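Local structure of chromosome-partitioning protein Spo0J (Thermus thermophilus HB27, 1VZ0) at residues Asp117-Pro120 against Val121-Ala124; Leu193-Ile196 against Leu197-Leu201; Gly134-Gln137 against Glu138-Ala141. The protein binds the plasmid centromere-like site parS, probably takes part in chromosome partitioning, and stimulates the ATPase activity of Soj about tenfold. One frame throughout, in Å; residues are numbered along the deposited sequence.

Interaction 1 (Asp117-Pro120 against Val121-Ala124); sequences DLSP and VEEA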
ATOM      1  N   ASP C 117       4.369   0.043   3.429  1.00 37.11           N
ATOM      2  CA  ASP C 117       3.259  -0.132   2.502  1.00 37.69           C
ATOM      3  C   ASP C 117       3.047  -1.545   1.963  1.00 34.09           C
ATOM      4  O   ASP C 117       1.946  -1.895   1.573  1.00 31.80           O
ATOM      5  CB  ASP C 117       3.490   0.783   1.294  1.00 38.11           C
ATOM      6  CG  ASP C 117       2.648   2.004   1.339  1.00 39.34           C
ATOM      7  OD1 ASP C 117       2.817   2.864   0.460  1.00 44.76           O
ATOM      8  OD2 ASP C 117       1.806   2.095   2.252  1.00 50.14           O
ATOM      9  N   LEU C 118       4.119  -2.329   1.923  1.00 35.74           N
ATOM     10  CA  LEU C 118       4.119  -3.684   1.372  1.00 33.72           C
ATOM     11  C   LEU C 118       3.101  -4.728   1.830  1.00 30.86           C
ATOM     12  O   LEU C 118       3.056  -5.074   3.001  1.00 29.03           O
ATOM     13  CB  LEU C 118       5.513  -4.298   1.555  1.00 36.01           C
ATOM     14  CG  LEU C 118       6.370  -4.658   0.339  1.00 36.15           C
ATOM     15  CD1 LEU C 118       7.428  -5.660   0.771  1.00 36.58           C
ATOM     16  CD2 LEU C 118       5.527  -5.249  -0.752  1.00 38.13           C
ATOM     17  N   SER C 119       2.299  -5.248   0.902  1.00 32.33           N
ATOM     18  CA  SER C 119       1.371  -6.327   1.246  1.00 32.43           C
ATOM     19  C   SER C 119       2.241  -7.554   0.963  1.00 31.26           C
ATOM     20  O   SER C 119       3.212  -7.456   0.212  1.00 31.16           O
ATOM     21  CB  SER C 119       0.158  -6.341   0.319  1.00 32.19           C
ATOM     22  OG  SER C 119       0.486  -6.859  -0.955  1.00 35.04           O
ATOM     23  N   PRO C 120       1.929  -8.714   1.558  1.00 30.41           N
ATOM     24  CA  PRO C 120       2.806  -9.841   1.239  1.00 26.71           C
ATOM     25  C   PRO C 120       2.795 -10.256  -0.234  1.00 26.08           C
ATOM     26  O   PRO C 120       3.740 -10.888  -0.707  1.00 27.82           O
ATOM     27  CB  PRO C 120       2.322 -10.940   2.189  1.00 29.42           C
ATOM     28  CG  PRO C 120       0.900 -10.567   2.475  1.00 30.55           C
ATOM     29  CD  PRO C 120       0.954  -9.075   2.601  1.00 29.84           C
ATOM     30  N   VAL C 121       1.750  -9.889  -0.970  1.00 24.77           N
ATOM     31  CA  VAL C 121       1.681 -10.247  -2.387  1.00 23.49           C
ATOM     32  C   VAL C 121       2.652  -9.375  -3.187  1.00 25.23           C
ATOM     33  O   VAL C 121       3.386  -9.862  -4.052  1.00 21.13           O
ATOM     34  CB  VAL C 121       0.252 -10.068  -2.956  1.00 19.99           C
ATOM     35  CG1 VAL C 121       0.223 -10.451  -4.427  1.00 18.43           C
ATOM     36  CG2 VAL C 121      -0.727 -10.930  -2.179  1.00 19.82           C
ATOM     37  N   GLU C 122       2.657  -8.082  -2.889  1.00 24.35           N
ATOM     38  CA  GLU C 122       3.553  -7.160  -3.567  1.00 26.82           C
ATOM     39  C   GLU C 122       4.978  -7.526  -3.205  1.00 25.96           C
ATOM     40  O   GLU C 122       5.889  -7.406  -4.024  1.00 27.97           O
ATOM     41  CB  GLU C 122       3.285  -5.729  -3.128  1.00 34.63           C
ATOM     42  CG  GLU C 122       1.889  -5.240  -3.416  1.00 46.93           C
ATOM     43  CD  GLU C 122       1.720  -3.793  -3.019  1.00 56.84           C
ATOM     44  OE1 GLU C 122       2.218  -2.914  -3.756  1.00 62.96           O
ATOM     45  OE2 GLU C 122       1.108  -3.535  -1.961  1.00 62.23           O
ATOM     46  N   GLU C 123       5.163  -7.968  -1.968  1.00 20.61           N
ATOM     47  CA  GLU C 123       6.476  -8.365  -1.513  1.00 26.90           C
ATOM     48  C   GLU C 123       6.978  -9.475  -2.430  1.00 27.61           C
ATOM     49  O   GLU C 123       8.103  -9.424  -2.913  1.00 24.79           O
ATOM     50  CB  GLU C 123       6.410  -8.875  -0.079  1.00 27.58           C
ATOM     51  CG  GLU C 123       7.764  -9.205   0.508  1.00 35.18           C
ATOM     52  CD  GLU C 123       7.663  -9.946   1.833  1.00 39.96           C
ATOM     53  OE1 GLU C 123       8.719 -10.323   2.382  1.00 39.70           O
ATOM     54  OE2 GLU C 123       6.528 -10.152   2.324  1.00 42.78           O
ATOM     55  N   ALA C 124       6.127 -10.473  -2.664  1.00 24.97           N
ATOM     56  CA  ALA C 124       6.477 -11.597  -3.519  1.00 23.32           C
ATOM     57  C   ALA C 124       6.757 -11.163  -4.960  1.00 23.68           C
ATOM     58  O   ALA C 124       7.718 -11.625  -5.561  1.00 22.85           O
ATOM     59  CB  ALA C 124       5.365 -12.647  -3.490  1.00 18.80           C
TER
HETATM   60  O   HOH W   1       5.180 -12.320   1.198  1.00 22.36           O
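A first torsion of 75° sets S119 OG between its own backbone N and carbonyl carbon, and E122, with CG anti to its carbonyl carbon, runs its CG past that oxygen. S119 is the N-cap of helix 120-132. Its OG accepts from E122 N at 3.2 Å in an almost straight bond (170° at the hydrogen) and, more weakly, from V121 N. Serine suits the place because a short side chain ending in an acceptor can serve first-turn N-H groups that have no earlier helical carbonyl to bond. The same OG is hydrogen-bonded to E169 of helix 162-169, so the cap also joins two helices. From the capping residue's backbone, S119 O takes E123 N at 3.0 Å. P120 fits the first helical position, where its fixed phi is helical and no N-H is required. The extended chain of E122 carries OE1 to a salt bridge with R39 of the second subunit.

L118 covers this first turn with its two methyls. The L118 and E123 side chains cross at about a right angle, L118 CD1 3.5 Å from E123 CB, while L118 CD2 meets E122 CB as those two side chains slide past each other in opposite directions. Replacing L118 with an alanine would remove both methyls and would probably leave the aliphatic stems of E122 and E123 without their apolar cover at the helix start. P120 O accepts A124 N, which stands 38° out of the carbonyl plane, and also a hydrogen from a water that donates to E123 OE2 as well, each at 2.8 Å from the water oxygen.

Interaction 2 (Leu193-Ile196 against Leu197-Leu201); sequences LKEI and LEKGL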
ATOM      1  N   LEU C 193     -10.887 -21.586  -1.156  1.00 22.56           N
ATOM      2  CA  LEU C 193     -10.968 -20.162  -0.850  1.00 25.77           C
ATOM      3  C   LEU C 193     -12.396 -19.827  -0.440  1.00 28.44           C
ATOM      4  O   LEU C 193     -12.616 -19.134   0.544  1.00 23.42           O
ATOM      5  CB  LEU C 193     -10.584 -19.333  -2.076  1.00 24.29           C
ATOM      6  CG  LEU C 193      -9.952 -17.939  -1.952  1.00 25.04           C
ATOM      7  CD1 LEU C 193     -10.375 -17.117  -3.178  1.00 16.13           C
ATOM      8  CD2 LEU C 193     -10.356 -17.237  -0.669  1.00 22.70           C
ATOM      9  N   LYS C 194     -13.363 -20.320  -1.209  1.00 32.39           N
ATOM     10  CA  LYS C 194     -14.768 -20.067  -0.911  1.00 37.28           C
ATOM     11  C   LYS C 194     -15.122 -20.576   0.481  1.00 37.86           C
ATOM     12  O   LYS C 194     -15.743 -19.860   1.263  1.00 36.63           O
ATOM     13  CB  LYS C 194     -15.679 -20.733  -1.953  1.00 39.79           C
ATOM     14  CG  LYS C 194     -15.679 -20.058  -3.318  1.00 48.06           C
ATOM     15  CD  LYS C 194     -16.641 -20.745  -4.286  1.00 58.04           C
ATOM     16  CE  LYS C 194     -18.076 -20.713  -3.760  1.00 63.72           C
ATOM     17  NZ  LYS C 194     -19.036 -21.419  -4.659  1.00 67.15           N
ATOM     18  N   GLU C 195     -14.728 -21.811   0.788  1.00 36.05           N
ATOM     19  CA  GLU C 195     -15.013 -22.392   2.095  1.00 34.45           C
ATOM     20  C   GLU C 195     -14.516 -21.477   3.206  1.00 34.28           C
ATOM     21  O   GLU C 195     -15.241 -21.182   4.155  1.00 34.98           O
ATOM     22  CB  GLU C 195     -14.346 -23.764   2.230  1.00 38.35           C
ATOM     23  CG  GLU C 195     -15.014 -24.862   1.430  1.00 42.37           C
ATOM     24  CD  GLU C 195     -16.400 -25.206   1.956  1.00 46.31           C
ATOM     25  OE1 GLU C 195     -16.499 -25.700   3.099  1.00 44.77           O
ATOM     26  OE2 GLU C 195     -17.392 -24.984   1.230  1.00 48.76           O
ATOM     27  N   ILE C 196     -13.277 -21.023   3.082  1.00 31.46           N
ATOM     28  CA  ILE C 196     -12.696 -20.152   4.089  1.00 28.21           C
ATOM     29  C   ILE C 196     -13.488 -18.859   4.249  1.00 32.53           C
ATOM     30  O   ILE C 196     -13.813 -18.455   5.367  1.00 27.60           O
ATOM     31  CB  ILE C 196     -11.246 -19.789   3.743  1.00 22.29           C
ATOM     32  CG1 ILE C 196     -10.384 -21.053   3.750  1.00 18.67           C
ATOM     33  CG2 ILE C 196     -10.728 -18.727   4.726  1.00 14.59           C
ATOM     34  CD1 ILE C 196      -8.922 -20.808   3.375  1.00 18.29           C
ATOM     35  N   LEU C 197     -13.795 -18.212   3.130  1.00 32.00           N
ATOM     36  CA  LEU C 197     -14.536 -16.959   3.157  1.00 35.38           C
ATOM     37  C   LEU C 197     -15.961 -17.109   3.673  1.00 38.92           C
ATOM     38  O   LEU C 197     -16.400 -16.346   4.537  1.00 39.38           O
ATOM     39  CB  LEU C 197     -14.565 -16.335   1.765  1.00 28.61           C
ATOM     40  CG  LEU C 197     -13.189 -15.948   1.216  1.00 33.11           C
ATOM     41  CD1 LEU C 197     -13.335 -15.396  -0.197  1.00 25.20           C
ATOM     42  CD2 LEU C 197     -12.537 -14.910   2.143  1.00 26.26           C
ATOM     43  N   GLU C 198     -16.681 -18.094   3.149  1.00 38.95           N
ATOM     44  CA  GLU C 198     -18.059 -18.310   3.553  1.00 41.51           C
ATOM     45  C   GLU C 198     -18.223 -18.652   5.017  1.00 40.95           C
ATOM     46  O   GLU C 198     -19.167 -18.193   5.657  1.00 43.97           O
ATOM     47  CB  GLU C 198     -18.692 -19.424   2.726  1.00 44.00           C
ATOM     48  CG  GLU C 198     -18.994 -19.041   1.302  1.00 54.19           C
ATOM     49  CD  GLU C 198     -19.700 -20.148   0.551  1.00 58.79           C
ATOM     50  OE1 GLU C 198     -20.024 -19.936  -0.635  1.00 63.42           O
ATOM     51  OE2 GLU C 198     -19.932 -21.226   1.145  1.00 62.46           O
ATOM     52  N   LYS C 199     -17.307 -19.454   5.548  1.00 39.32           N
ATOM     53  CA  LYS C 199     -17.405 -19.888   6.937  1.00 37.59           C
ATOM     54  C   LYS C 199     -16.483 -19.207   7.949  1.00 37.44           C
ATOM     55  O   LYS C 199     -16.516 -19.539   9.135  1.00 40.59           O
ATOM     56  CB  LYS C 199     -17.222 -21.409   6.993  1.00 34.36           C
ATOM     57  CG  LYS C 199     -18.195 -22.145   6.085  1.00 36.40           C
ATOM     58  CD  LYS C 199     -17.943 -23.645   6.041  1.00 41.28           C
ATOM     59  CE  LYS C 199     -18.988 -24.338   5.171  1.00 42.78           C
ATOM     60  NZ  LYS C 199     -18.810 -25.819   5.138  1.00 46.02           N
ATOM     61  N   GLY C 200     -15.678 -18.249   7.501  1.00 36.25           N
ATOM     62  CA  GLY C 200     -14.777 -17.561   8.415  1.00 35.23           C
ATOM     63  C   GLY C 200     -13.780 -18.497   9.087  1.00 36.41           C
ATOM     64  O   GLY C 200     -13.416 -18.315  10.257  1.00 35.20           O
ATOM     65  N   LEU C 201     -13.332 -19.501   8.337  1.00 30.11           N
ATOM     66  CA  LEU C 201     -12.385 -20.488   8.842  1.00 28.48           C
ATOM     67  C   LEU C 201     -11.078 -19.923   9.362  1.00 27.07           C
ATOM     68  O   LEU C 201     -10.567 -18.927   8.845  1.00 26.62           O
ATOM     69  CB  LEU C 201     -12.053 -21.495   7.748  1.00 25.42           C
ATOM     70  CG  LEU C 201     -12.920 -22.736   7.616  1.00 30.49           C
ATOM     71  CD1 LEU C 201     -14.366 -22.381   7.864  1.00 30.95           C
ATOM     72  CD2 LEU C 201     -12.698 -23.351   6.232  1.00 27.41           C
TER
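K199 stretches out fully beside E195, both side chains pointing the same way, and its NZ meets E195 OE1 at 3.1 Å in a salt bridge. The glutamate bends at chi2 (-68°) to bring that oxygen round, and the lysine nitrogen comes in on its syn side, only 16° out of the carboxylate plane. Four residues apart along the helix, a long flexible acid and base can reach each other in this way. On another face L193 and L197 cross obliquely, with L193 CD2 3.5 Å from L197 CD1; L193 also packs on L60 of the second subunit. Branched, apolar side chains suit L193 and I196, which are buried against L181 of helix 175-183.

These are the last two turns of helix 189-199, and G200 ends it with a positive phi of 60°, a backbone shape that favours glycine. Beyond the glycine, L201 N bonds I196 O at 3.2 Å, in the carbonyl plane on a lone pair, and G200 N adds a weak bond to the same oxygen. L201 then crosses I196 at about a right angle, its CD2 4.1 Å from I196 CG1. K194, bent at chi3, runs alongside the extended E198, and K194 NZ stops 4.4 Å from E198 OE1, beyond a salt bridge.

Interaction 3 (Gly134-Gln137 against Glu138-Ala141); sequences GLTQ and EEVA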
ATOM      1  N   GLY C 134      18.202 -11.515 -12.649  1.00 48.44           N
ATOM      2  CA  GLY C 134      19.448 -12.230 -12.454  1.00 49.28           C
ATOM      3  C   GLY C 134      19.907 -12.450 -11.024  1.00 49.95           C
ATOM      4  O   GLY C 134      20.857 -13.201 -10.796  1.00 49.97           O
ATOM      5  N   LEU C 135      19.258 -11.810 -10.056  1.00 48.16           N
ATOM      6  CA  LEU C 135      19.661 -11.994  -8.668  1.00 50.03           C
ATOM      7  C   LEU C 135      19.239 -13.331  -8.094  1.00 52.14           C
ATOM      8  O   LEU C 135      18.366 -14.017  -8.632  1.00 53.68           O
ATOM      9  CB  LEU C 135      19.105 -10.890  -7.773  1.00 48.99           C
ATOM     10  CG  LEU C 135      19.802  -9.534  -7.814  1.00 50.41           C
ATOM     11  CD1 LEU C 135      19.517  -8.850  -9.139  1.00 53.57           C
ATOM     12  CD2 LEU C 135      19.310  -8.680  -6.657  1.00 50.96           C
ATOM     13  N   THR C 136      19.878 -13.682  -6.983  1.00 54.53           N
ATOM     14  CA  THR C 136      19.606 -14.919  -6.278  1.00 54.57           C
ATOM     15  C   THR C 136      18.820 -14.540  -5.039  1.00 55.47           C
ATOM     16  O   THR C 136      18.846 -13.382  -4.607  1.00 51.48           O
ATOM     17  CB  THR C 136      20.902 -15.600  -5.814  1.00 56.83           C
ATOM     18  OG1 THR C 136      21.895 -15.486  -6.836  1.00 57.44           O
ATOM     19  CG2 THR C 136      20.650 -17.080  -5.524  1.00 60.27           C
ATOM     20  N   GLN C 137      18.125 -15.515  -4.466  1.00 57.80           N
ATOM     21  CA  GLN C 137      17.343 -15.276  -3.265  1.00 60.51           C
ATOM     22  C   GLN C 137      18.263 -14.712  -2.186  1.00 60.62           C
ATOM     23  O   GLN C 137      17.857 -13.873  -1.384  1.00 60.07           O
ATOM     24  CB  GLN C 137      16.695 -16.580  -2.789  1.00 60.31           C
ATOM     25  CG  GLN C 137      15.802 -17.236  -3.838  1.00 60.10           C
ATOM     26  CD  GLN C 137      14.932 -18.333  -3.263  1.00 62.04           C
ATOM     27  OE1 GLN C 137      14.206 -19.014  -3.991  1.00 62.27           O
ATOM     28  NE2 GLN C 137      14.995 -18.509  -1.949  1.00 64.85           N
ATOM     29  N   GLU C 138      19.511 -15.171  -2.194  1.00 62.21           N
ATOM     30  CA  GLU C 138      20.511 -14.731  -1.231  1.00 63.48           C
ATOM     31  C   GLU C 138      20.762 -13.231  -1.343  1.00 62.42           C
ATOM     32  O   GLU C 138      20.650 -12.500  -0.358  1.00 61.90           O
ATOM     33  CB  GLU C 138      21.826 -15.494  -1.446  1.00 68.90           C
ATOM     34  CG  GLU C 138      21.749 -17.010  -1.214  1.00 76.91           C
ATOM     35  CD  GLU C 138      21.067 -17.768  -2.351  1.00 82.83           C
ATOM     36  OE1 GLU C 138      19.858 -17.560  -2.582  1.00 85.65           O
ATOM     37  OE2 GLU C 138      21.744 -18.579  -3.017  1.00 85.50           O
ATOM     38  N   GLU C 139      21.100 -12.777  -2.547  1.00 61.78           N
ATOM     39  CA  GLU C 139      21.371 -11.362  -2.795  1.00 62.28           C
ATOM     40  C   GLU C 139      20.106 -10.548  -2.557  1.00 59.41           C
ATOM     41  O   GLU C 139      20.155  -9.439  -2.019  1.00 58.29           O
ATOM     42  CB  GLU C 139      21.838 -11.163  -4.236  1.00 66.14           C
ATOM     43  CG  GLU C 139      22.747 -12.267  -4.734  1.00 72.15           C
ATOM     44  CD  GLU C 139      23.141 -12.083  -6.181  1.00 75.93           C
ATOM     45  OE1 GLU C 139      22.240 -11.867  -7.020  1.00 76.13           O
ATOM     46  OE2 GLU C 139      24.352 -12.163  -6.482  1.00 78.75           O
ATOM     47  N   VAL C 140      18.977 -11.107  -2.985  1.00 56.52           N
ATOM     48  CA  VAL C 140      17.677 -10.472  -2.811  1.00 50.66           C
ATOM     49  C   VAL C 140      17.450 -10.293  -1.314  1.00 50.17           C
ATOM     50  O   VAL C 140      17.155  -9.193  -0.843  1.00 45.91           O
ATOM     51  CB  VAL C 140      16.550 -11.360  -3.386  1.00 49.93           C
ATOM     52  CG1 VAL C 140      15.188 -10.806  -2.993  1.00 47.32           C
ATOM     53  CG2 VAL C 140      16.677 -11.445  -4.895  1.00 45.19           C
ATOM     54  N   ALA C 141      17.599 -11.389  -0.577  1.00 49.01           N
ATOM     55  CA  ALA C 141      17.417 -11.388   0.868  1.00 53.41           C
ATOM     56  C   ALA C 141      18.337 -10.358   1.506  1.00 56.95           C
ATOM     57  O   ALA C 141      17.930  -9.599   2.387  1.00 54.17           O
ATOM     58  CB  ALA C 141      17.709 -12.773   1.431  1.00 51.50           C
TER
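T136 O receives V140 N at 2.8 Å in a nearly straight hydrogen bond (165° at the hydrogen), the first helical bond of helix 137-144. T136 is the N-cap, but its own side chain makes no capping bond. E139 instead reaches its extended side chain to the backbone of T136, and OE1 accepts T136 N at 3.0 Å, the donor lying 43° out of the carboxylate plane. This supplies one of the two bonds of a capping box, and a glutamate at the third helical position has the length for it. E138 bends at chi2 (76°), which lays its carboxylate against the methyl of T136, with OE1 3.1 Å from T136 CG2; that oxygen also has a long, weak ion pair with R148.

L135, just before the cap, sets CB 3.8 Å from V140 CG2, an apolar pair across the first turn in the positions of a hydrophobic staple. V140 continues inward onto Y127 and L130 of helix 120-132. G134 closes that earlier helix with a positive phi, in a Schellman motif. The hydrophobic staple and half capping box begin the first helix of the inferred DNA-binding helix-turn-helix motif, residues 137-156.

Overall arrangement
Along the chain the three contacts come in series; none nests within or crosses another. Interaction 1 lies at the turn from helix 101-114 into helix 120-132, and joins the start of the latter to helix 162-169. Interaction 3 spans the end of helix 120-132 and the start of helix 137-144, its centre about 17 Å from that of interaction 1. Interaction 2 comes last, where helix 189-199, packed on helix 175-183, gives way to the chain leading to helix 203-207; its centre is about 35 Å from that of interaction 3. All lie in the ParB HTH domain. Interactions 1 and 2 both touch the second subunit, whereas interaction 3 packs within its own chain.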